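Local coordinates for protein CalsepRRP (Calystegia sepium, PDB 1JY5) that is a ribonuclease T2 family member that may bind or cleave RNA, although such activity is uncertain for it, at residues V167-S172 / P192-T197; S172-Q177 / L201-I206. All coordinates share one frame; numbering follows the deposited sequence.

Contact 1 of 2, residues V167-S172 / P192-T197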
# COMPACT_ATOMS: atom_id res chain seq x y z
N VAL A 167 10.27 4.19 1.52
CA VAL A 167 10.88 3.61 0.33
C VAL A 167 9.91 4.03 -0.77
O VAL A 167 8.69 3.91 -0.60
CB VAL A 167 10.96 2.06 0.44
CG1 VAL A 167 11.51 1.48 -0.86
CG2 VAL A 167 11.88 1.67 1.60
N VAL A 168 10.43 4.56 -1.87
CA VAL A 168 9.58 5.00 -2.96
C VAL A 168 9.90 4.28 -4.27
O VAL A 168 11.07 4.12 -4.62
CB VAL A 168 9.70 6.52 -3.23
CG1 VAL A 168 8.73 6.93 -4.33
CG2 VAL A 168 9.41 7.32 -1.95
N LYS A 169 8.86 3.86 -4.98
CA LYS A 169 9.01 3.19 -6.26
C LYS A 169 8.30 4.04 -7.31
O LYS A 169 7.25 4.62 -7.03
CB LYS A 169 8.38 1.79 -6.22
CG LYS A 169 8.92 0.88 -5.12
CD LYS A 169 10.42 0.63 -5.25
CE LYS A 169 10.89 -0.43 -4.27
NZ LYS A 169 12.37 -0.62 -4.35
N CYS A 170 8.88 4.10 -8.50
CA CYS A 170 8.31 4.90 -9.58
C CYS A 170 7.95 4.10 -10.82
O CYS A 170 8.46 3.00 -11.04
CB CYS A 170 9.26 6.02 -9.97
SG CYS A 170 9.29 7.33 -8.73
N LYS A 171 7.08 4.68 -11.62
CA LYS A 171 6.63 4.08 -12.86
C LYS A 171 6.99 5.09 -13.95
O LYS A 171 6.29 6.08 -14.14
CB LYS A 171 5.12 3.85 -12.82
CG LYS A 171 4.55 3.05 -13.97
CD LYS A 171 3.05 2.88 -13.77
CE LYS A 171 2.42 2.05 -14.87
NZ LYS A 171 0.95 1.93 -14.67
N SER A 172 8.12 4.85 -14.61
CA SER A 172 8.63 5.70 -15.68
C SER A 172 9.15 7.04 -15.19
O SER A 172 10.28 7.44 -15.50
CB SER A 172 7.54 5.93 -16.73
OG SER A 172 8.04 6.70 -17.82
N PRO A 192 14.38 -1.82 5.47
CA PRO A 192 15.73 -2.30 5.14
C PRO A 192 16.38 -1.38 4.10
O PRO A 192 15.68 -0.80 3.26
CB PRO A 192 15.47 -3.69 4.58
CG PRO A 192 14.27 -4.14 5.36
CD PRO A 192 13.39 -2.91 5.34
N SER A 193 17.70 -1.25 4.15
CA SER A 193 18.42 -0.41 3.20
C SER A 193 18.11 -0.88 1.78
O SER A 193 18.19 -2.07 1.48
CB SER A 193 19.93 -0.50 3.42
OG SER A 193 20.29 -0.02 4.71
N THR A 194 17.75 0.06 0.91
CA THR A 194 17.44 -0.26 -0.48
C THR A 194 17.91 0.88 -1.37
O THR A 194 17.85 2.05 -0.99
CB THR A 194 15.92 -0.43 -0.69
OG1 THR A 194 15.29 -0.72 0.57
CG2 THR A 194 15.65 -1.57 -1.65
N ALA A 195 18.38 0.54 -2.57
CA ALA A 195 18.87 1.54 -3.52
C ALA A 195 17.72 2.30 -4.16
O ALA A 195 16.64 1.75 -4.38
CB ALA A 195 19.71 0.87 -4.59
N SER A 196 17.95 3.58 -4.47
CA SER A 196 16.93 4.41 -5.11
C SER A 196 16.66 3.90 -6.52
O SER A 196 17.56 3.39 -7.19
CB SER A 196 17.38 5.86 -5.17
OG SER A 196 17.57 6.39 -3.87
N THR A 197 15.42 4.06 -6.97
CA THR A 197 15.05 3.62 -8.30
C THR A 197 14.29 4.70 -9.07
O THR A 197 14.16 4.64 -10.29
CB THR A 197 14.19 2.35 -8.23
OG1 THR A 197 13.13 2.54 -7.29
CG2 THR A 197 15.04 1.16 -7.80
O HOH W 1 13.29 5.39 -5.38
O HOH W 2 13.76 2.24 -4.57
O HOH W 3 11.18 2.75 -8.74
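Thr-197 makes the close approach of this contact: its hydroxyl faces the strand, with Val-168 O and Lys-169 CD both on the side it looks toward. OG1 sits in the crowded position, between its own backbone N and carbonyl carbon (chi1 49°), from where it comes to 3.9 Å from Lys-169 CD. The two side chains cross obliquely, and the lysine reaches this place because its chain bends at chi2 (-60°). A long flexible side chain suits the spot: its CD methylene lies by the threonine hydroxyl while NZ carries on to water. Toward Thr-194 the contact is slacker, with Val-167 CG2 4.3 Å from Thr-194 OG1. That threonine hydroxyl is already occupied within its own loop, donating to Pro-192 O at 2.7 Å from above the carbonyl plane.

No direct hydrogen bond joins the two segments, and water bridges the looser remainder. One water donates to Val-168 O at 2.7 Å and accepts from Thr-197 N at 3.0 Å. A second gathers four groups: it accepts from Lys-169 NZ, donates to Val-168 O and, at 2.9 Å, to Ala-195 O, and lies 2.8 Å from Thr-197 OG1. Val-168 O, turned from the strand toward the loop, thus has two water donors, one close and one longer, and the loop offers these waters a backbone N-H, a C=O and a threonine hydroxyl. On the other side, strand 167-171 pairs with strand 174-182, where Val-168 packs on Val-175, while the disulfide from Cys-170 to Cys-198 ties the loop covalently to this edge of the sheet.

Contact 2 of 2, residues S172-Q177 / L201-I206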
# COMPACT_ATOMS: atom_id res chain seq x y z
N SER A 172 8.12 4.85 -14.61
CA SER A 172 8.63 5.70 -15.68
C SER A 172 9.15 7.04 -15.19
O SER A 172 10.28 7.44 -15.50
CB SER A 172 7.54 5.93 -16.73
OG SER A 172 8.04 6.70 -17.82
N ASP A 173 8.33 7.75 -14.42
CA ASP A 173 8.70 9.05 -13.89
C ASP A 173 7.72 9.54 -12.83
O ASP A 173 7.95 10.56 -12.18
CB ASP A 173 8.76 10.08 -15.02
CG ASP A 173 9.18 11.44 -14.52
OD1 ASP A 173 10.34 11.56 -14.05
OD2 ASP A 173 8.37 12.39 -14.59
N ALA A 174 6.63 8.81 -12.66
CA ALA A 174 5.61 9.16 -11.68
C ALA A 174 5.69 8.27 -10.44
O ALA A 174 5.96 7.07 -10.55
CB ALA A 174 4.23 9.03 -12.31
N VAL A 175 5.45 8.86 -9.27
CA VAL A 175 5.47 8.10 -8.03
C VAL A 175 4.33 7.09 -8.06
O VAL A 175 3.16 7.46 -8.19
CB VAL A 175 5.30 9.02 -6.81
CG1 VAL A 175 5.23 8.19 -5.53
CG2 VAL A 175 6.47 9.99 -6.74
N GLU A 176 4.67 5.81 -7.95
CA GLU A 176 3.66 4.76 -7.98
C GLU A 176 3.40 4.14 -6.61
O GLU A 176 2.25 3.87 -6.26
CB GLU A 176 4.07 3.65 -8.95
CG GLU A 176 3.13 2.46 -8.94
CD GLU A 176 3.39 1.47 -10.06
OE1 GLU A 176 4.56 1.09 -10.27
OE2 GLU A 176 2.41 1.08 -10.74
N GLN A 177 4.45 3.94 -5.83
CA GLN A 177 4.28 3.32 -4.52
C GLN A 177 5.18 3.89 -3.44
O GLN A 177 6.34 4.23 -3.68
CB GLN A 177 4.52 1.81 -4.66
CG GLN A 177 4.42 0.99 -3.38
CD GLN A 177 4.53 -0.51 -3.64
OE1 GLN A 177 3.62 -1.12 -4.21
NE2 GLN A 177 5.64 -1.11 -3.24
N LEU A 201 13.69 13.69 -10.65
CA LEU A 201 12.45 14.47 -10.69
C LEU A 201 11.28 13.53 -10.94
O LEU A 201 11.33 12.69 -11.84
CB LEU A 201 12.52 15.52 -11.80
CG LEU A 201 13.54 16.65 -11.63
CD1 LEU A 201 13.47 17.59 -12.83
CD2 LEU A 201 13.26 17.42 -10.34
N VAL A 202 10.24 13.66 -10.13
CA VAL A 202 9.07 12.80 -10.25
C VAL A 202 7.78 13.59 -10.23
O VAL A 202 7.77 14.77 -9.89
CB VAL A 202 9.04 11.76 -9.11
CG1 VAL A 202 10.28 10.88 -9.19
CG2 VAL A 202 8.98 12.47 -7.77
N SER A 203 6.68 12.93 -10.58
CA SER A 203 5.38 13.60 -10.59
C SER A 203 4.32 12.84 -9.81
O SER A 203 4.47 11.66 -9.51
CB SER A 203 4.91 13.77 -12.04
OG SER A 203 4.76 12.51 -12.67
N LEU A 204 3.25 13.55 -9.47
CA LEU A 204 2.13 12.96 -8.74
C LEU A 204 0.89 13.21 -9.60
O LEU A 204 0.02 14.00 -9.24
CB LEU A 204 1.98 13.61 -7.37
CG LEU A 204 3.15 13.40 -6.40
CD1 LEU A 204 3.02 14.35 -5.21
CD2 LEU A 204 3.18 11.95 -5.94
N PRO A 205 0.80 12.53 -10.75
CA PRO A 205 -0.31 12.66 -11.70
C PRO A 205 -1.70 12.47 -11.10
O PRO A 205 -1.88 11.76 -10.11
CB PRO A 205 0.01 11.61 -12.76
CG PRO A 205 0.75 10.56 -11.98
CD PRO A 205 1.68 11.40 -11.14
N ILE A 206 -2.68 13.11 -11.74
CA ILE A 206 -4.07 13.04 -11.32
C ILE A 206 -4.74 11.92 -12.12
O ILE A 206 -4.28 11.58 -13.22
CB ILE A 206 -4.79 14.38 -11.61
CG1 ILE A 206 -4.05 15.52 -10.92
CG2 ILE A 206 -6.24 14.33 -11.14
CD1 ILE A 206 -4.55 16.91 -11.28
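A single beta bridge, Ala-174 with Ser-203, joins the start of strand 174-182 to the chain around strand 201-202. Its two bonds have the pattern of a parallel bridge. Ser-203 N donates to Asp-173 O at 3.1 Å, somewhat bent (141°) but in the carbonyl plane, and Val-175 N gives Ser-203 O a straighter bond of 3.0 Å. The CA-H of Val-202 adds a contact to Asp-173 O.

Apolar side chains close over one side of the bridge. Val-175 is branched at CB, which lets CB meet Leu-204 CD2 at 3.7 Å while CG2 touches Val-202 CG2. Val-202 also reaches helix 151-162, at Val-151 and Ile-154. Ala-174 CB rests against Ser-203 OG, 3.5 Å away, and Pro-205 CD on the same side; a methyl allows this close approach of the backbones. Pro-205 in turn lies against Thr-17 of helix 15-18.

Asp-173 is partly exposed. CG stands anti to the backbone N (chi1 -179°), and from there OD1 comes within 2.7 Å of Leu-201 O. An alanine here would keep the backbone bond to Ser-203 but would probably open a gap beside Leu-201 O, which would lose its close carboxylate neighbour.

The chemistry implies a division of labour: two backbone bonds fix the bridge and satisfy the buried Val-175 N, Val-175 packs with Val-202 and Leu-204, Ala-174 packs separately against Pro-205, and the polar carboxylate is kept to the more open margin.

Contacts 1 and 2 lie on consecutive strands of one hairpin and share Ser-172 at its turn, with their centres about 12 Å apart. The strands are joined directly: Lys-169 N lies 2.9 Å from Gln-177 O, and Lys-169 O lies 3.0 Å from Glu-176 N, both probable hydrogen bonds. The paired strands carry a classic bulge, two residues, Glu-176 and Gln-177, standing against the one Lys-169. The chain returning after the hairpin therefore meets 167-172 first, largely through water, and then 172-177, through backbone bonds and a buried apolar cluster, with the Cys-170 to Cys-198 disulfide falling between. RNase T2 catalysis relies on histidines, and neither contact contains one.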